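Local coordinates for chitin binding protein (Streptomyces lividans, PDB 5FTZ) that probably cleaves chitin oxidatively as a copper-dependent AA10 lytic polysaccharide monooxygenase, holding its metal in a histidine brace, at residues H1-P7 with Y81-F87. Residue numbers count along the deposited sequence, not the author numbering.
With CU (copper (II) ion), chain B.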
loop_
_atom_site.group_PDB
_atom_site.type_symbol
_atom_site.label_atom_id
_atom_site.label_comp_id
_atom_site.label_asym_id
_atom_site.label_seq_id
_atom_site.Cartn_x
_atom_site.Cartn_y
_atom_site.Cartn_z
ATOM N N HIS A 1 6.391 13.922 5.977
ATOM C CA HIS A 1 6.775 15.147 6.755
ATOM C C HIS A 1 6.052 16.347 6.221
ATOM O O HIS A 1 6.030 16.625 5.021
ATOM C CB HIS A 1 8.291 15.347 6.800
ATOM C CG HIS A 1 8.990 14.340 7.669
ATOM N ND1 HIS A 1 8.958 12.992 7.427
ATOM C CD2 HIS A 1 9.693 14.476 8.811
ATOM C CE1 HIS A 1 9.598 12.329 8.370
ATOM N NE2 HIS A 1 10.064 13.219 9.219
ATOM N N GLY A 2 5.383 17.047 7.130
ATOM C CA GLY A 2 4.610 18.210 6.766
ATOM C C GLY A 2 3.860 18.777 7.938
ATOM O O GLY A 2 3.849 18.195 9.020
ATOM N N TYR A 3 3.125 19.865 7.678
ATOM C CA TYR A 3 2.360 20.548 8.724
ATOM C C TYR A 3 1.246 21.325 8.032
ATOM O O TYR A 3 1.316 21.618 6.839
ATOM C CB TYR A 3 3.271 21.525 9.516
ATOM C CG TYR A 3 4.056 22.462 8.667
ATOM C CD1 TYR A 3 3.509 23.645 8.198
ATOM C CD2 TYR A 3 5.330 22.140 8.260
ATOM C CE1 TYR A 3 4.184 24.459 7.305
ATOM C CE2 TYR A 3 6.077 22.980 7.419
ATOM C CZ TYR A 3 5.487 24.143 6.940
ATOM O OH TYR A 3 6.144 25.042 6.124
ATOM N N THR A 4 0.313 21.805 8.808
ATOM C CA THR A 4 -0.716 22.683 8.265
ATOM C C THR A 4 -0.262 24.136 8.365
ATOM O O THR A 4 0.244 24.592 9.403
ATOM C CB THR A 4 -2.041 22.536 9.012
ATOM O OG1 THR A 4 -1.737 22.471 10.382
ATOM C CG2 THR A 4 -2.799 21.264 8.613
ATOM N N ASP A 5 -0.500 24.858 7.288
ATOM C CA ASP A 5 -0.325 26.317 7.337
ATOM C C ASP A 5 -1.638 27.084 7.214
ATOM O O ASP A 5 -1.630 28.257 7.470
ATOM C CB ASP A 5 0.778 26.841 6.389
ATOM C CG ASP A 5 0.405 26.811 5.017
ATOM O OD1 ASP A 5 -0.540 26.149 4.630
ATOM O OD2 ASP A 5 1.060 27.512 4.190
ATOM N N LEU A 6 -2.747 26.386 6.988
ATOM C CA LEU A 6 -4.086 26.988 7.098
ATOM C C LEU A 6 -5.011 25.984 7.752
ATOM O O LEU A 6 -5.227 24.903 7.180
ATOM C CB LEU A 6 -4.710 27.408 5.745
ATOM C CG LEU A 6 -4.011 28.512 5.028
ATOM C CD1 LEU A 6 -4.520 28.622 3.614
ATOM C CD2 LEU A 6 -4.159 29.840 5.786
ATOM N N PRO A 7 -5.568 26.272 8.949
ATOM C CA PRO A 7 -5.194 27.373 9.828
ATOM C C PRO A 7 -3.775 27.085 10.359
ATOM O O PRO A 7 -3.450 25.914 10.604
ATOM C CB PRO A 7 -6.238 27.254 10.959
ATOM C CG PRO A 7 -6.638 25.819 11.005
ATOM C CD PRO A 7 -6.431 25.279 9.613
ATOM N N TYR A 81 -13.991 26.474 4.352
ATOM C CA TYR A 81 -12.638 26.960 4.625
ATOM C C TYR A 81 -11.643 26.102 3.876
ATOM O O TYR A 81 -11.846 24.896 3.729
ATOM C CB TYR A 81 -12.395 26.913 6.132
ATOM C CG TYR A 81 -11.058 27.482 6.616
ATOM C CD1 TYR A 81 -10.916 28.827 6.854
ATOM C CD2 TYR A 81 -9.984 26.668 6.844
ATOM C CE1 TYR A 81 -9.707 29.389 7.295
ATOM C CE2 TYR A 81 -8.734 27.161 7.263
ATOM C CZ TYR A 81 -8.617 28.509 7.512
ATOM O OH TYR A 81 -7.377 29.051 7.914
ATOM N N THR A 82 -10.582 26.708 3.366
ATOM C CA THR A 82 -9.476 25.937 2.755
ATOM C C THR A 82 -8.472 25.531 3.798
ATOM O O THR A 82 -7.795 26.380 4.377
ATOM C CB THR A 82 -8.808 26.750 1.666
ATOM O OG1 THR A 82 -9.736 26.884 0.583
ATOM C CG2 THR A 82 -7.562 26.074 1.146
ATOM N N PHE A 83 -8.369 24.223 4.033
ATOM C CA PHE A 83 -7.350 23.665 4.908
ATOM C C PHE A 83 -6.151 23.370 4.038
ATOM O O PHE A 83 -6.323 22.878 2.908
ATOM C CB PHE A 83 -7.889 22.392 5.607
ATOM C CG PHE A 83 -8.970 22.686 6.563
ATOM C CD1 PHE A 83 -10.311 22.731 6.133
ATOM C CD2 PHE A 83 -8.693 22.950 7.880
ATOM C CE1 PHE A 83 -11.315 23.048 7.015
ATOM C CE2 PHE A 83 -9.715 23.252 8.764
ATOM C CZ PHE A 83 -11.018 23.308 8.322
ATOM N N ARG A 84 -4.939 23.704 4.490
ATOM C CA ARG A 84 -3.787 23.548 3.648
ATOM C C ARG A 84 -2.602 22.973 4.428
ATOM O O ARG A 84 -2.290 23.440 5.537
ATOM C CB ARG A 84 -3.408 24.894 3.053
ATOM C CG ARG A 84 -2.298 24.848 2.029
ATOM C CD ARG A 84 -2.089 26.171 1.284
ATOM N NE ARG A 84 -1.458 27.142 2.118
ATOM C CZ ARG A 84 -1.543 28.467 1.966
ATOM N NH1 ARG A 84 -2.285 29.000 0.996
ATOM N NH2 ARG A 84 -0.902 29.259 2.802
ATOM N N TRP A 85 -1.977 21.984 3.809
ATOM C CA TRP A 85 -0.754 21.344 4.267
ATOM C C TRP A 85 0.376 21.750 3.375
ATOM O O TRP A 85 0.225 21.818 2.116
ATOM C CB TRP A 85 -0.853 19.815 4.205
ATOM C CG TRP A 85 -1.731 19.189 5.289
ATOM C CD1 TRP A 85 -3.119 19.167 5.294
ATOM C CD2 TRP A 85 -1.332 18.598 6.502
ATOM N NE1 TRP A 85 -3.579 18.600 6.427
ATOM C CE2 TRP A 85 -2.512 18.163 7.173
ATOM C CE3 TRP A 85 -0.099 18.327 7.068
ATOM C CZ2 TRP A 85 -2.446 17.548 8.444
ATOM C CZ3 TRP A 85 -0.039 17.702 8.307
ATOM C CH2 TRP A 85 -1.218 17.293 8.965
ATOM N N GLN A 86 1.555 21.839 3.960
ATOM C CA GLN A 86 2.817 21.974 3.213
ATOM C C GLN A 86 3.633 20.757 3.554
ATOM O O GLN A 86 3.759 20.377 4.734
ATOM C CB GLN A 86 3.585 23.225 3.653
ATOM C CG GLN A 86 2.843 24.517 3.434
ATOM C CD GLN A 86 2.622 24.957 2.013
ATOM O OE1 GLN A 86 3.167 24.377 1.074
ATOM N NE2 GLN A 86 1.826 25.999 1.853
ATOM N N PHE A 87 4.150 20.028 2.548
ATOM C CA PHE A 87 4.904 18.834 2.805
ATOM C C PHE A 87 6.390 18.993 2.382
ATOM O O PHE A 87 6.678 19.612 1.367
ATOM C CB PHE A 87 4.324 17.678 1.994
ATOM C CG PHE A 87 2.880 17.399 2.288
ATOM C CD1 PHE A 87 2.474 16.841 3.469
ATOM C CD2 PHE A 87 1.889 17.771 1.380
ATOM C CE1 PHE A 87 1.131 16.597 3.707
ATOM C CE2 PHE A 87 0.565 17.532 1.631
ATOM C CZ PHE A 87 0.170 16.950 2.798
HETATM CU CU CU B . 7.713 12.131 6.221
#
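Strand 2-6 and the 81-87 part of strand 80-87 run antiparallel, their axes 4.5 Å apart at closest approach and their directions 142° apart. Tyr3 and Gln86 form a hydrogen-bonded pair, Tyr3 N to Gln86 O at 3.1 Å and Gln86 N to Tyr3 O at 2.9 Å, between the non-hydrogen-bonded pairs Gly2-Phe87 and Thr4-Trp85. The register then slips by one: Asp5 and Leu6 both face Arg84 in a classic beta bulge. Arg84 O accepts Asp5 N at 2.9 Å and, weakly, Leu6 N at 3.3 Å, while Arg84 N reaches Leu6 O at 3.0 Å.

The bulge brings the carboxylate of Asp5 to the side chains of Arg84 and Gln86, on the face that also carries Tyr3 and Leu6. It makes a two-pronged salt bridge to Arg84, OD1 to NE at 2.9 Å and OD2 to NH2 at 3.0 Å, and OD2 also takes Gln86 NE2 at 2.9 Å, while Gln86 OE1 is hydrogen-bonded to Thr134 of the next strand. Leu6 CD1 lies over the guanidinium. On the inner face, Thr4 CG2 makes a CH-pi contact 3.5 Å from the centroid of the five-membered ring of Trp85, whose NE1 is hydrogen-bonded to Tyr98 OH. Pro7, after a cis peptide, sets its CD 3.7 Å from Phe83 CD2.

Copper is held by His1 N at 2.2 Å and ND1 at 1.9 Å, with His91 completing the histidine brace. The Gly2-Phe87 bridge and the hydrogen bonds at Tyr3, with a backbone bond from His1 to Thr88, thus tie the metal-binding amino terminus to the three-stranded sheet of the beta-sandwich.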